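Local coordinates for neural-cadherin (PDB 3UBF), which mediates calcium-dependent, homophilic cell-cell adhesion, the piece here being three consecutive extracellular cadherin domains of the fly protein, at residues A[56-64]-A[94-102]; A[248-259]-A[262-273]. All blocks are in the same frame, centred on the assembly; numbering follows the deposited sequence.

Interaction 1. Residues A[56-64]-A[94-102]. With ZN (zinc ion), chain B; ZN (zinc ion), chain H; CA (calcium ion), chain T.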
loop_
_atom_site.group_PDB
_atom_site.type_symbol
_atom_site.label_atom_id
_atom_site.label_comp_id
_atom_site.label_asym_id
_atom_site.label_seq_id
_atom_site.Cartn_x
_atom_site.Cartn_y
_atom_site.Cartn_z
ATOM N N LYS A 56 -11.572 19.853 -21.471
ATOM C CA LYS A 56 -11.208 19.837 -20.051
ATOM C C LYS A 56 -10.272 18.639 -19.838
ATOM O O LYS A 56 -10.510 17.553 -20.372
ATOM C CB LYS A 56 -12.446 19.753 -19.143
ATOM C CG LYS A 56 -12.164 19.692 -17.638
ATOM C CD LYS A 56 -13.380 20.111 -16.788
ATOM C CE LYS A 56 -14.590 19.189 -17.005
ATOM N NZ LYS A 56 -15.737 19.517 -16.107
ATOM N N LYS A 57 -9.192 18.870 -19.093
ATOM C CA LYS A 57 -8.265 17.834 -18.625
ATOM C C LYS A 57 -9.029 16.593 -18.134
ATOM O O LYS A 57 -9.833 16.672 -17.199
ATOM C CB LYS A 57 -7.360 18.419 -17.523
ATOM C CG LYS A 57 -6.607 17.422 -16.645
ATOM C CD LYS A 57 -5.423 18.091 -15.936
ATOM C CE LYS A 57 -4.630 17.102 -15.076
ATOM N NZ LYS A 57 -3.253 17.619 -14.767
ATOM N N TRP A 58 -8.789 15.462 -18.786
ATOM C CA TRP A 58 -9.514 14.230 -18.489
ATOM C C TRP A 58 -9.407 13.799 -17.032
ATOM O O TRP A 58 -8.319 13.793 -16.447
ATOM C CB TRP A 58 -9.043 13.110 -19.409
ATOM C CG TRP A 58 -9.446 13.355 -20.821
ATOM C CD1 TRP A 58 -10.122 14.439 -21.305
ATOM C CD2 TRP A 58 -9.181 12.510 -21.945
ATOM N NE1 TRP A 58 -10.302 14.313 -22.656
ATOM C CE2 TRP A 58 -9.727 13.144 -23.077
ATOM C CE3 TRP A 58 -8.535 11.278 -22.103
ATOM C CZ2 TRP A 58 -9.649 12.587 -24.355
ATOM C CZ3 TRP A 58 -8.458 10.729 -23.375
ATOM C CH2 TRP A 58 -9.014 11.382 -24.485
ATOM N N ASP A 59 -10.552 13.455 -16.457
ATOM C CA ASP A 59 -10.627 12.995 -15.084
ATOM C C ASP A 59 -11.602 11.822 -15.041
ATOM O O ASP A 59 -12.818 11.986 -15.096
ATOM C CB ASP A 59 -11.058 14.138 -14.184
ATOM C CG ASP A 59 -11.032 13.781 -12.721
ATOM O OD1 ASP A 59 -10.712 12.618 -12.370
ATOM O OD2 ASP A 59 -11.336 14.681 -11.910
ATOM N N TYR A 60 -11.023 10.628 -14.986
ATOM C CA TYR A 60 -11.741 9.357 -15.023
ATOM C C TYR A 60 -12.867 9.276 -13.991
ATOM O O TYR A 60 -13.961 8.793 -14.291
ATOM C CB TYR A 60 -10.728 8.236 -14.803
ATOM C CG TYR A 60 -11.303 6.850 -14.717
ATOM C CD1 TYR A 60 -11.427 6.055 -15.853
ATOM C CD2 TYR A 60 -11.682 6.309 -13.484
ATOM C CE1 TYR A 60 -11.924 4.775 -15.773
ATOM C CE2 TYR A 60 -12.186 5.033 -13.396
ATOM C CZ TYR A 60 -12.304 4.266 -14.547
ATOM O OH TYR A 60 -12.821 2.993 -14.462
ATOM N N GLU A 61 -12.581 9.744 -12.780
ATOM C CA GLU A 61 -13.537 9.738 -11.676
ATOM C C GLU A 61 -14.752 10.598 -11.992
ATOM O O GLU A 61 -15.852 10.315 -11.515
ATOM C CB GLU A 61 -12.873 10.227 -10.380
ATOM C CG GLU A 61 -11.900 9.235 -9.736
ATOM C CD GLU A 61 -10.586 9.066 -10.494
ATOM O OE1 GLU A 61 -10.354 9.725 -11.533
ATOM O OE2 GLU A 61 -9.759 8.262 -10.048
ATOM N N GLU A 62 -14.545 11.638 -12.800
ATOM C CA GLU A 62 -15.617 12.558 -13.179
ATOM C C GLU A 62 -16.491 12.073 -14.349
ATOM O O GLU A 62 -17.545 12.662 -14.618
ATOM C CB GLU A 62 -15.068 13.971 -13.426
ATOM C CG GLU A 62 -14.876 14.754 -12.123
ATOM C CD GLU A 62 -14.206 16.117 -12.299
ATOM O OE1 GLU A 62 -14.384 16.775 -13.359
ATOM O OE2 GLU A 62 -13.508 16.539 -11.347
ATOM N N LEU A 63 -16.059 11.007 -15.029
ATOM C CA LEU A 63 -16.838 10.393 -16.110
ATOM C C LEU A 63 -17.993 9.572 -15.542
ATOM O O LEU A 63 -17.940 9.119 -14.382
ATOM C CB LEU A 63 -15.954 9.491 -16.978
ATOM C CG LEU A 63 -14.690 10.092 -17.603
ATOM C CD1 LEU A 63 -13.942 9.055 -18.390
ATOM C CD2 LEU A 63 -15.036 11.265 -18.488
ATOM N N GLY A 64 -19.030 9.365 -16.358
ATOM C CA GLY A 64 -20.153 8.502 -15.972
ATOM C C GLY A 64 -19.664 7.088 -15.698
ATOM O O GLY A 64 -18.510 6.768 -15.995
ATOM N N ILE A 94 -14.515 6.870 -26.637
ATOM C CA ILE A 94 -13.164 6.759 -26.120
ATOM C C ILE A 94 -13.271 6.079 -24.771
ATOM O O ILE A 94 -13.742 6.681 -23.811
ATOM C CB ILE A 94 -12.505 8.140 -25.919
ATOM C CG1 ILE A 94 -12.423 8.917 -27.238
ATOM C CG2 ILE A 94 -11.113 7.991 -25.284
ATOM C CD1 ILE A 94 -12.207 10.419 -27.043
ATOM N N LEU A 95 -12.858 4.821 -24.692
ATOM C CA LEU A 95 -12.747 4.161 -23.401
ATOM C C LEU A 95 -11.538 4.735 -22.671
ATOM O O LEU A 95 -10.426 4.646 -23.184
ATOM C CB LEU A 95 -12.597 2.652 -23.572
ATOM C CG LEU A 95 -12.569 1.874 -22.248
ATOM C CD1 LEU A 95 -13.914 1.953 -21.511
ATOM C CD2 LEU A 95 -12.131 0.421 -22.458
ATOM N N VAL A 96 -11.759 5.334 -21.495
ATOM C CA VAL A 96 -10.692 5.954 -20.694
ATOM C C VAL A 96 -10.239 5.009 -19.585
ATOM O O VAL A 96 -11.042 4.496 -18.803
ATOM C CB VAL A 96 -11.139 7.306 -20.078
ATOM C CG1 VAL A 96 -10.036 7.929 -19.195
ATOM C CG2 VAL A 96 -11.568 8.281 -21.170
ATOM N N LYS A 97 -8.936 4.775 -19.540
ATOM C CA LYS A 97 -8.338 3.910 -18.540
ATOM C C LYS A 97 -7.687 4.743 -17.442
ATOM O O LYS A 97 -6.862 5.618 -17.713
ATOM C CB LYS A 97 -7.328 2.958 -19.191
ATOM C CG LYS A 97 -7.741 1.476 -19.220
ATOM C CD LYS A 97 -9.176 1.227 -19.718
ATOM C CE LYS A 97 -9.541 -0.273 -19.695
ATOM N NZ LYS A 97 -9.350 -0.956 -18.358
ATOM N N ASP A 98 -8.094 4.484 -16.205
ATOM C CA ASP A 98 -7.483 5.101 -15.042
ATOM C C ASP A 98 -6.292 4.234 -14.642
ATOM O O ASP A 98 -6.460 3.213 -13.962
ATOM C CB ASP A 98 -8.512 5.170 -13.912
ATOM C CG ASP A 98 -8.108 6.107 -12.808
ATOM O OD1 ASP A 98 -7.034 6.734 -12.913
ATOM O OD2 ASP A 98 -8.869 6.215 -11.820
ATOM N N VAL A 99 -5.092 4.607 -15.078
ATOM C CA VAL A 99 -3.919 3.725 -14.887
ATOM C C VAL A 99 -3.325 3.815 -13.466
ATOM O O VAL A 99 -2.440 3.032 -13.102
ATOM C CB VAL A 99 -2.834 3.901 -16.006
ATOM N N ASN A 100 -3.846 4.756 -12.678
ATOM C CA ASN A 100 -3.484 4.931 -11.282
ATOM C C ASN A 100 -4.355 4.027 -10.386
ATOM O O ASN A 100 -4.075 3.832 -9.191
ATOM C CB ASN A 100 -3.696 6.396 -10.866
ATOM C CG ASN A 100 -3.247 7.417 -11.938
ATOM O OD1 ASN A 100 -3.301 7.162 -13.154
ATOM N ND2 ASN A 100 -2.824 8.592 -11.476
ATOM N N ASP A 101 -5.407 3.472 -10.987
ATOM C CA ASP A 101 -6.459 2.757 -10.272
ATOM C C ASP A 101 -6.014 1.346 -9.862
ATOM O O ASP A 101 -6.365 0.365 -10.517
ATOM C CB ASP A 101 -7.715 2.696 -11.163
ATOM C CG ASP A 101 -8.992 2.377 -10.386
ATOM O OD1 ASP A 101 -8.907 2.036 -9.188
ATOM O OD2 ASP A 101 -10.095 2.464 -10.981
ATOM N N GLU A 102 -5.229 1.264 -8.793
ATOM C CA GLU A 102 -4.784 0.002 -8.204
ATOM C C GLU A 102 -5.230 -0.027 -6.728
ATOM O O GLU A 102 -5.348 1.038 -6.094
ATOM C CB GLU A 102 -3.263 -0.135 -8.319
ATOM C CG GLU A 102 -2.745 -0.611 -9.685
ATOM C CD GLU A 102 -1.350 -0.068 -10.027
ATOM O OE1 GLU A 102 -0.979 0.976 -9.437
ATOM O OE2 GLU A 102 -0.641 -0.661 -10.895
HETATM ZN ZN ZN B . -8.078 7.760 -10.797
HETATM ZN ZN ZN H . -10.542 14.244 -9.979
HETATM CA CA CA T . -8.413 10.887 -11.669
HETATM O O HOH W 1 -7.031 8.814 -11.303
HETATM O O HOH W 2 -8.587 15.044 -9.933
HETATM O O HOH W 3 -12.159 13.678 -9.453
HETATM O O HOH W 4 -7.064 12.629 -12.250
#
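Asp98 lies across the Tyr60 ring and reaches past it to metal. Its CB sits over the middle of one ring face, 3.4 Å from the Tyr60 ring centroid, a CH-pi contact. From there CG, set anti to the backbone N (chi1 -165°), carries the carboxylate past Tyr60 CD2 toward Glu61. At the tip, Asp98 OD2 binds one zinc ion at 2.0 Å, while Asp98 OD1 holds the same ion more loosely at 2.6 Å. Glu61 shares this zinc through OE2 at 1.9 Å, and the two carboxylates stand nearly perpendicular, their planes 85° apart. Glu61 OE1 binds the calcium ion at 2.3 Å, so the Glu61 carboxylate bridges the two metals, one oxygen on each. The cations would offset the crowding of negative charge. Along the ring edge, the backbone O of Val96 lies in the Tyr60 plane, 3.2 Å from CE1. On strand 88-97, Leu63 CD1 packs on Val96 CB at 3.7 Å, and the Trp58 ring touches Ile94 CG2 and Val96 CG2. Glu13 and Asp138 also bind the calcium, and Asp136 the zinc. Asp59-Tyr60-Glu61 and the Asp98-to-Asp101 turn are the acidic motifs of a cadherin interdomain calcium site, here partly occupied by zinc.

Interaction 2. Residues A[248-259]-A[262-273]; sequences YTLKAQGQGAGT and IGPTSGIVKLAK
Tyr248 and Pro264 are joined by a nearly straight backbone bond, Tyr248 N to Pro264 O at 2.9 Å with an angle of 167° at the hydrogen. The tyrosine ring then reaches over the turn: Gly267 CA lies over one face, 3.9 Å from the Tyr248 ring centroid, as a CH-pi contact, and the carbonyl O of Thr265 meets the edge in plane near CE1. A CB on Gly267 would press tightly against that ring. Beside it, Ile262 CD1 touches Tyr248 CB, while Ile262 CG2, held between the backbone N and the carbonyl carbon, comes within 3.6 Å of Leu250 CB. Leu250 CD1 continues to Val269 CG1 at 4.0 Å, the two side chains crossing at about a right angle.

At the other end, Thr259 O accepts a hydrogen bond from Ala272 N at 2.6 Å and a weak one from Lys273 N. Extended Lys273 runs its methylenes past the carbonyl O of Gly258.

The second shell fixes the turn. Ser266 OG accepts from Ile268 N at 3.2 Å, an ST turn, and Gly263 O accepts from Gly267 N. Tyr248 OH is bonded to Ala238 N. Replacing Tyr248 with an alanine would probably uncover Gly267 CA and leave Ala238 N without that hydroxyl partner.

Farther out, strand 246-253 is an outermost strand of one sheet, paired with strand 285-294 through bonds such as Thr249 with Thr291. Strand 268-271 belongs to the facing sheet, between strands 232-239 and 260-262. Leu250, Ile262 and Val269 pack between the two sheets at the side of the cadherin beta sandwich where strands 246-253 and 260-262 are outermost, and the chain passes between these strands through the loop holding Gly258 and Thr259.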
loop_
_atom_site.group_PDB
_atom_site.type_symbol
_atom_site.label_atom_id
_atom_site.label_comp_id
_atom_site.label_asym_id
_atom_site.label_seq_id
_atom_site.Cartn_x
_atom_site.Cartn_y
_atom_site.Cartn_z
ATOM N N TYR A 248 18.207 -5.347 22.921
ATOM C CA TYR A 248 18.384 -6.362 21.884
ATOM C C TYR A 248 19.562 -7.258 22.202
ATOM O O TYR A 248 20.624 -6.769 22.604
ATOM C CB TYR A 248 18.611 -5.720 20.509
ATOM C CG TYR A 248 17.517 -4.794 20.073
ATOM C CD1 TYR A 248 17.633 -3.425 20.261
ATOM C CD2 TYR A 248 16.357 -5.288 19.481
ATOM C CE1 TYR A 248 16.621 -2.564 19.867
ATOM C CE2 TYR A 248 15.334 -4.446 19.084
ATOM C CZ TYR A 248 15.473 -3.081 19.283
ATOM O OH TYR A 248 14.467 -2.230 18.897
ATOM N N THR A 249 19.371 -8.566 22.041
ATOM C CA THR A 249 20.491 -9.502 22.073
ATOM C C THR A 249 20.507 -10.366 20.834
ATOM O O THR A 249 19.524 -10.427 20.085
ATOM C CB THR A 249 20.532 -10.397 23.333
ATOM O OG1 THR A 249 19.328 -11.166 23.433
ATOM C CG2 THR A 249 20.755 -9.567 24.596
ATOM N N LEU A 250 21.637 -11.035 20.635
ATOM C CA LEU A 250 21.928 -11.764 19.410
ATOM C C LEU A 250 22.677 -13.044 19.733
ATOM O O LEU A 250 23.760 -13.009 20.321
ATOM C CB LEU A 250 22.770 -10.889 18.487
ATOM C CG LEU A 250 23.145 -11.446 17.115
ATOM C CD1 LEU A 250 23.003 -10.377 16.053
ATOM C CD2 LEU A 250 24.561 -12.023 17.132
ATOM N N LYS A 251 22.097 -14.178 19.358
ATOM C CA LYS A 251 22.809 -15.445 19.477
ATOM C C LYS A 251 22.890 -16.158 18.128
ATOM O O LYS A 251 22.028 -15.977 17.269
ATOM C CB LYS A 251 22.201 -16.339 20.565
ATOM C CG LYS A 251 20.945 -17.085 20.158
ATOM C CD LYS A 251 20.509 -18.079 21.246
ATOM C CE LYS A 251 19.043 -18.465 21.066
ATOM N NZ LYS A 251 18.177 -17.241 20.954
ATOM N N ALA A 252 23.940 -16.949 17.949
ATOM C CA ALA A 252 24.135 -17.702 16.724
ATOM C C ALA A 252 23.496 -19.077 16.833
ATOM O O ALA A 252 23.666 -19.765 17.839
ATOM C CB ALA A 252 25.607 -17.839 16.432
ATOM N N GLN A 253 22.745 -19.458 15.804
ATOM C CA GLN A 253 22.224 -20.813 15.684
ATOM C C GLN A 253 23.209 -21.658 14.884
ATOM O O GLN A 253 23.334 -21.498 13.667
ATOM C CB GLN A 253 20.829 -20.804 15.054
ATOM C CG GLN A 253 19.666 -20.930 16.044
ATOM C CD GLN A 253 20.032 -20.581 17.501
ATOM O OE1 GLN A 253 20.463 -19.456 17.805
ATOM N NE2 GLN A 253 19.841 -21.548 18.409
ATOM N N GLY A 254 23.920 -22.542 15.580
ATOM C CA GLY A 254 24.988 -23.310 14.971
ATOM C C GLY A 254 26.250 -22.475 14.872
ATOM O O GLY A 254 26.703 -21.894 15.861
ATOM N N GLN A 255 26.803 -22.395 13.664
ATOM C CA GLN A 255 28.084 -21.722 13.443
ATOM C C GLN A 255 28.029 -20.197 13.481
ATOM O O GLN A 255 26.960 -19.608 13.322
ATOM C CB GLN A 255 28.680 -22.167 12.122
ATOM C CG GLN A 255 29.344 -23.524 12.183
ATOM C CD GLN A 255 30.156 -23.802 10.943
ATOM O OE1 GLN A 255 29.993 -24.839 10.306
ATOM N NE2 GLN A 255 31.032 -22.869 10.583
ATOM N N GLY A 256 29.191 -19.576 13.702
ATOM C CA GLY A 256 29.350 -18.121 13.632
ATOM C C GLY A 256 29.221 -17.301 14.910
ATOM O O GLY A 256 29.085 -16.074 14.850
ATOM N N ALA A 257 29.258 -17.961 16.062
ATOM C CA ALA A 257 29.196 -17.272 17.357
ATOM C C ALA A 257 30.304 -16.214 17.479
ATOM O O ALA A 257 31.492 -16.528 17.353
ATOM C CB ALA A 257 29.281 -18.288 18.506
ATOM N N GLY A 258 29.905 -14.961 17.691
ATOM C CA GLY A 258 30.858 -13.864 17.855
ATOM C C GLY A 258 31.312 -13.181 16.570
ATOM O O GLY A 258 32.155 -12.283 16.618
ATOM N N THR A 259 30.763 -13.602 15.428
ATOM C CA THR A 259 31.058 -12.967 14.141
ATOM C C THR A 259 30.285 -11.654 14.031
ATOM O O THR A 259 30.765 -10.665 13.480
ATOM C CB THR A 259 30.708 -13.893 12.959
ATOM O OG1 THR A 259 31.498 -15.083 13.037
ATOM C CG2 THR A 259 30.987 -13.210 11.621
ATOM N N ILE A 262 25.155 -7.046 18.121
ATOM C CA ILE A 262 24.058 -6.114 17.942
ATOM C C ILE A 262 24.151 -5.092 19.057
ATOM O O ILE A 262 24.589 -5.417 20.163
ATOM C CB ILE A 262 22.687 -6.826 17.974
ATOM C CG1 ILE A 262 21.573 -5.867 17.504
ATOM C CG2 ILE A 262 22.411 -7.411 19.371
ATOM C CD1 ILE A 262 20.236 -6.526 17.196
ATOM N N GLY A 263 23.772 -3.856 18.753
ATOM C CA GLY A 263 23.747 -2.795 19.746
ATOM C C GLY A 263 22.607 -3.028 20.714
ATOM O O GLY A 263 21.454 -3.107 20.291
ATOM N N PRO A 264 22.920 -3.151 22.019
ATOM C CA PRO A 264 21.912 -3.343 23.067
ATOM C C PRO A 264 20.710 -2.384 22.955
ATOM O O PRO A 264 19.566 -2.811 23.125
ATOM C CB PRO A 264 22.692 -3.062 24.354
ATOM C CG PRO A 264 24.084 -3.367 24.034
ATOM C CD PRO A 264 24.278 -3.041 22.581
ATOM N N THR A 265 20.979 -1.113 22.658
ATOM C CA THR A 265 19.934 -0.092 22.535
ATOM C C THR A 265 19.603 0.203 21.081
ATOM O O THR A 265 18.455 0.505 20.746
ATOM C CB THR A 265 20.360 1.241 23.183
ATOM O OG1 THR A 265 21.123 0.978 24.362
ATOM C CG2 THR A 265 19.138 2.077 23.561
ATOM N N SER A 266 20.613 0.129 20.223
ATOM C CA SER A 266 20.484 0.648 18.872
ATOM C C SER A 266 19.784 -0.342 17.938
ATOM O O SER A 266 19.116 0.066 16.981
ATOM C CB SER A 266 21.859 1.034 18.327
ATOM O OG SER A 266 22.691 -0.106 18.203
ATOM N N GLY A 267 19.944 -1.634 18.229
ATOM C CA GLY A 267 19.430 -2.700 17.386
ATOM C C GLY A 267 20.261 -2.885 16.132
ATOM O O GLY A 267 19.855 -3.601 15.204
ATOM N N ILE A 268 21.425 -2.232 16.099
ATOM C CA ILE A 268 22.277 -2.272 14.926
ATOM C C ILE A 268 23.213 -3.455 15.028
ATOM O O ILE A 268 23.977 -3.570 15.993
ATOM C CB ILE A 268 23.100 -0.982 14.746
ATOM C CG1 ILE A 268 22.188 0.242 14.614
ATOM C CG2 ILE A 268 24.031 -1.112 13.534
ATOM C CD1 ILE A 268 22.954 1.571 14.496
ATOM N N VAL A 269 23.137 -4.331 14.030
ATOM C CA VAL A 269 24.027 -5.474 13.931
ATOM C C VAL A 269 25.315 -5.058 13.219
ATOM O O VAL A 269 25.283 -4.602 12.081
ATOM C CB VAL A 269 23.348 -6.650 13.188
ATOM C CG1 VAL A 269 24.262 -7.881 13.131
ATOM C CG2 VAL A 269 22.037 -6.995 13.854
ATOM N N LYS A 270 26.444 -5.206 13.896
ATOM C CA LYS A 270 27.735 -4.956 13.264
ATOM C C LYS A 270 28.512 -6.247 13.031
ATOM O O LYS A 270 28.209 -7.285 13.621
ATOM C CB LYS A 270 28.566 -3.965 14.080
ATOM C CG LYS A 270 28.029 -2.557 14.024
ATOM C CD LYS A 270 28.820 -1.612 14.908
ATOM C CE LYS A 270 28.050 -0.325 15.143
ATOM N NZ LYS A 270 28.921 0.750 15.691
ATOM N N LEU A 271 29.501 -6.171 12.147
ATOM C CA LEU A 271 30.449 -7.251 11.942
ATOM C C LEU A 271 31.539 -7.183 13.003
ATOM O O LEU A 271 32.202 -6.157 13.146
ATOM C CB LEU A 271 31.066 -7.135 10.546
ATOM C CG LEU A 271 32.025 -8.243 10.089
ATOM C CD1 LEU A 271 31.416 -9.634 10.246
ATOM C CD2 LEU A 271 32.440 -8.003 8.653
ATOM N N ALA A 272 31.722 -8.269 13.747
ATOM C CA ALA A 272 32.742 -8.317 14.806
ATOM C C ALA A 272 34.084 -8.899 14.352
ATOM O O ALA A 272 35.117 -8.621 14.963
ATOM C CB ALA A 272 32.217 -9.085 16.002
ATOM N N LYS A 273 34.065 -9.702 13.286
ATOM C CA LYS A 273 35.259 -10.409 12.806
ATOM C C LYS A 273 35.481 -10.187 11.314
ATOM O O LYS A 273 34.540 -9.869 10.596
ATOM C CB LYS A 273 35.125 -11.914 13.069
ATOM C CG LYS A 273 35.199 -12.313 14.534
ATOM C CD LYS A 273 34.834 -13.781 14.733
ATOM C CE LYS A 273 35.058 -14.193 16.190
ATOM N NZ LYS A 273 34.765 -15.631 16.431
#

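Interaction 1 closes before interaction 2 opens, and the two lie on opposite sides of the chain's centre, with their centres 52 Å apart and nearest atoms about 32 Å apart. They share no sheet. Interaction 1 belongs to the first of three cadherin domains and sits at its C-terminal end, where residues 94-102 run from strand 88-97 toward the second domain. Interaction 2 lies within the third domain, joining an edge strand of one sheet to the other sheet. The second domain separates them. One contact therefore helps form a metal-bound joint between domains, of the kind that, filled with calcium, usually rigidifies cadherin ectodomains, while the other is packing inside a single domain.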